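Local structure of N-acetyltransferase domain-containing protein (Deinococcus radiodurans, 3S6F) at residues Asp114-Val117 / Pro118-Arg122. The protein probably acts as a GNAT-family N-acetyltransferase and binds coenzyme A and calcium. Numbering follows the deposited sequence.
With COA (coenzyme A), chain B.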
loop_
_atom_site.group_PDB
_atom_site.type_symbol
_atom_site.label_atom_id
_atom_site.label_comp_id
_atom_site.label_asym_id
_atom_site.label_seq_id
_atom_site.Cartn_x
_atom_site.Cartn_y
_atom_site.Cartn_z
ATOM N N ASP A 114 0.098 3.437 18.264
ATOM C CA ASP A 114 0.177 2.431 19.310
ATOM C C ASP A 114 -1.180 1.977 19.869
ATOM O O ASP A 114 -1.381 0.801 20.144
ATOM C CB ASP A 114 1.010 2.966 20.491
ATOM C CG ASP A 114 2.513 3.046 20.187
ATOM O OD1 ASP A 114 2.989 2.519 19.142
ATOM O OD2 ASP A 114 3.249 3.639 21.010
ATOM N N ASP A 115 -2.126 2.902 19.975
ATOM C CA ASP A 115 -3.398 2.628 20.656
ATOM C C ASP A 115 -4.234 1.537 19.987
ATOM O O ASP A 115 -4.972 0.813 20.655
ATOM C CB ASP A 115 -4.230 3.925 20.856
ATOM C CG ASP A 115 -4.674 4.588 19.549
ATOM O OD1 ASP A 115 -4.128 4.288 18.466
ATOM O OD2 ASP A 115 -5.563 5.469 19.605
ATOM N N VAL A 116 -4.128 1.391 18.650
ATOM C CA VAL A 116 -4.955 0.443 17.915
ATOM C C VAL A 116 -4.200 -0.867 17.573
ATOM O O VAL A 116 -4.746 -1.784 16.957
ATOM C CB VAL A 116 -5.525 1.160 16.682
ATOM C CG1 VAL A 116 -4.482 1.316 15.648
ATOM C CG2 VAL A 116 -6.726 0.435 16.137
ATOM N N VAL A 117 -2.942 -0.983 18.005
ATOM C CA VAL A 117 -2.207 -2.206 17.808
ATOM C C VAL A 117 -2.988 -3.458 18.260
ATOM O O VAL A 117 -3.054 -4.448 17.536
ATOM C CB VAL A 117 -0.799 -2.106 18.405
ATOM C CG1 VAL A 117 -0.164 -3.496 18.467
ATOM C CG2 VAL A 117 0.060 -1.150 17.583
ATOM N N PRO A 118 -3.601 -3.435 19.482
ATOM C CA PRO A 118 -4.298 -4.650 19.890
ATOM C C PRO A 118 -5.476 -5.050 18.993
ATOM O O PRO A 118 -5.701 -6.234 18.772
ATOM C CB PRO A 118 -4.754 -4.341 21.343
ATOM C CG PRO A 118 -3.820 -3.286 21.813
ATOM C CD PRO A 118 -3.465 -2.470 20.583
ATOM N N PHE A 119 -6.171 -4.071 18.422
ATOM C CA PHE A 119 -7.253 -4.352 17.485
ATOM C C PHE A 119 -6.730 -5.219 16.324
ATOM O O PHE A 119 -7.370 -6.171 15.904
ATOM C CB PHE A 119 -7.837 -3.027 16.992
ATOM C CG PHE A 119 -8.753 -3.174 15.810
ATOM C CD1 PHE A 119 -10.087 -3.468 15.987
ATOM C CD2 PHE A 119 -8.317 -2.989 14.521
ATOM C CE1 PHE A 119 -10.944 -3.644 14.904
ATOM C CE2 PHE A 119 -9.201 -3.172 13.471
ATOM C CZ PHE A 119 -10.480 -3.470 13.616
ATOM N N TYR A 120 -5.585 -4.829 15.799
ATOM C CA TYR A 120 -5.006 -5.542 14.675
ATOM C C TYR A 120 -4.364 -6.873 15.075
ATOM O O TYR A 120 -4.441 -7.857 14.339
ATOM C CB TYR A 120 -4.003 -4.662 13.921
ATOM C CG TYR A 120 -4.657 -3.499 13.227
ATOM C CD1 TYR A 120 -5.468 -3.716 12.121
ATOM C CD2 TYR A 120 -4.460 -2.189 13.636
ATOM C CE1 TYR A 120 -6.108 -2.666 11.453
ATOM C CE2 TYR A 120 -5.085 -1.126 12.954
ATOM C CZ TYR A 120 -5.897 -1.376 11.874
ATOM O OH TYR A 120 -6.484 -0.337 11.180
ATOM N N GLU A 121 -3.763 -6.934 16.264
ATOM C CA GLU A 121 -3.188 -8.197 16.730
ATOM C C GLU A 121 -4.282 -9.245 16.892
ATOM O O GLU A 121 -4.078 -10.430 16.557
ATOM C CB GLU A 121 -2.410 -8.012 18.023
ATOM C CG GLU A 121 -1.098 -7.271 17.745
ATOM C CD GLU A 121 -0.223 -7.018 18.949
ATOM O OE1 GLU A 121 -0.798 -6.844 20.050
ATOM O OE2 GLU A 121 1.026 -6.932 18.758
ATOM N N ARG A 122 -5.480 -8.820 17.347
ATOM C CA ARG A 122 -6.550 -9.812 17.514
ATOM C C ARG A 122 -7.060 -10.370 16.189
ATOM O O ARG A 122 -7.614 -11.477 16.145
ATOM C CB ARG A 122 -7.688 -9.243 18.356
ATOM C CG ARG A 122 -7.305 -9.115 19.827
ATOM C CD ARG A 122 -8.458 -8.590 20.718
ATOM N NE ARG A 122 -7.987 -7.541 21.641
ATOM C CZ ARG A 122 -8.291 -6.246 21.562
ATOM N NH1 ARG A 122 -9.110 -5.766 20.626
ATOM N NH2 ARG A 122 -7.795 -5.420 22.468
HETATM N N1A COA B . -7.754 2.774 21.539
HETATM C C2A COA B . -7.839 1.579 22.220
HETATM N N3A COA B . -8.543 0.505 21.725
HETATM C C4A COA B . -9.185 0.654 20.538
HETATM C C5A COA B . -9.140 1.860 19.846
HETATM C C6A COA B . -8.392 2.928 20.339
HETATM N N6A COA B . -8.289 4.090 19.683
HETATM N N7A COA B . -9.875 1.701 18.714
HETATM C C8A COA B . -10.373 0.446 18.708
HETATM N N9A COA B . -9.959 -0.215 19.830
HETATM C C1B COA B . -10.233 -1.606 20.186
HETATM C C2B COA B . -11.016 -1.726 21.487
HETATM O O2B COA B . -10.574 -2.906 22.082
HETATM C C3B COA B . -12.466 -1.910 21.066
HETATM O O3B COA B . -13.271 -2.573 22.025
HETATM P P3B COA B . -14.214 -1.720 23.035
HETATM O O7A COA B . -13.290 -0.814 23.810
HETATM O O8A COA B . -15.185 -0.922 22.203
HETATM O O9A COA B . -14.894 -2.757 23.897
HETATM C C4B COA B . -12.250 -2.717 19.796
HETATM O O4B COA B . -11.054 -2.211 19.218
HETATM C C5B COA B . -13.398 -2.603 18.810
HETATM O O5B COA B . -13.277 -3.632 17.845
HETATM P P1A COA B . -14.476 -3.793 16.775
HETATM O O1A COA B . -14.134 -5.007 15.987
HETATM O O2A COA B . -15.832 -3.721 17.415
HETATM O O3A COA B . -14.191 -2.530 15.842
HETATM P P2A COA B . -14.989 -1.140 15.753
HETATM O O4A COA B . -15.155 -0.564 17.108
HETATM O O5A COA B . -16.207 -1.365 14.927
HETATM O O6A COA B . -13.946 -0.326 14.872
HETATM C CBP COA B . -11.986 1.021 14.631
HETATM C CCP COA B . -12.578 -0.227 15.267
HETATM C CDP COA B . -12.125 0.925 13.100
HETATM C CEP COA B . -10.486 1.100 14.993
HETATM C CAP COA B . -12.767 2.215 15.209
HETATM O OAP COA B . -12.425 2.433 16.566
HETATM C C9P COA B . -12.472 3.476 14.432
HETATM O O9P COA B . -13.160 3.767 13.334
HETATM N N8P COA B . -11.563 4.334 14.874
HETATM C C7P COA B . -11.244 5.564 14.158
HETATM C C6P COA B . -10.385 5.352 12.903
HETATM C C5P COA B . -9.234 4.434 13.200
HETATM O O5P COA B . -8.544 4.625 14.206
HETATM N N4P COA B . -9.030 3.451 12.311
HETATM C C3P COA B . -7.840 2.635 12.297
HETATM C C2P COA B . -6.971 3.090 11.125
HETATM S S1P COA B . -6.222 4.735 11.381
HETATM O O HOH W 1 -6.711 -1.635 20.084
#
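The coenzyme A pocket is lined here by Val116, Phe119 and Tyr120, which meet where the loop after strand 107-112 runs into helix 117-122. In one of its two conformers, Val116 lies beside Phe119 and points the same way, with its CG2 3.7 Å from CB of Phe119. Its other methyl, CG1, sits 3.7 Å from CE2 of Tyr120. In this conformer the chi1 of 75° places CG1 between the backbone N and the carbonyl carbon of Val116, which sets CG1 against the Tyr120 ring and CG2 beside Phe119 CB. CD2 of Phe119 stands 3.6 Å above the centre of one face of the Tyr120 ring. The Phe119 ring also turns its edge to COA O5B, in the ring plane. The hydroxyl OH of Tyr120 reaches COA C3P at 3.5 Å, near the thiol end of the cofactor. An alanine in place of Tyr120 would probably leave CG1 of Val116 and the CD2 edge of Phe119 without the ring they pack on, and open a gap beside the pantetheine arm. In this GNAT fold the helix follows strand 107-112, and Tyr120 packs back on Leu110 and Cys112 of that strand. The helix is held by the i to i+4 bond from Glu121 N to Val117 O, 2.9 Å long. The bond from Tyr120 N to Val116 O is weak. Glu121 crosses Val117, its CD 3.6 Å from Val117 CG1. One water bridges Asp115 O, to which it donates, and Phe119 N, from which it accepts. At the adenine, COA N6A gives a weak hydrogen bond to OD2 of Asp115 in one of that residue's two conformers. On the side of the second subunit, Asn129 of that chain is hydrogen-bonded to Asp114 OD1, and Met131 of the same chain packs on Tyr120 and Glu121.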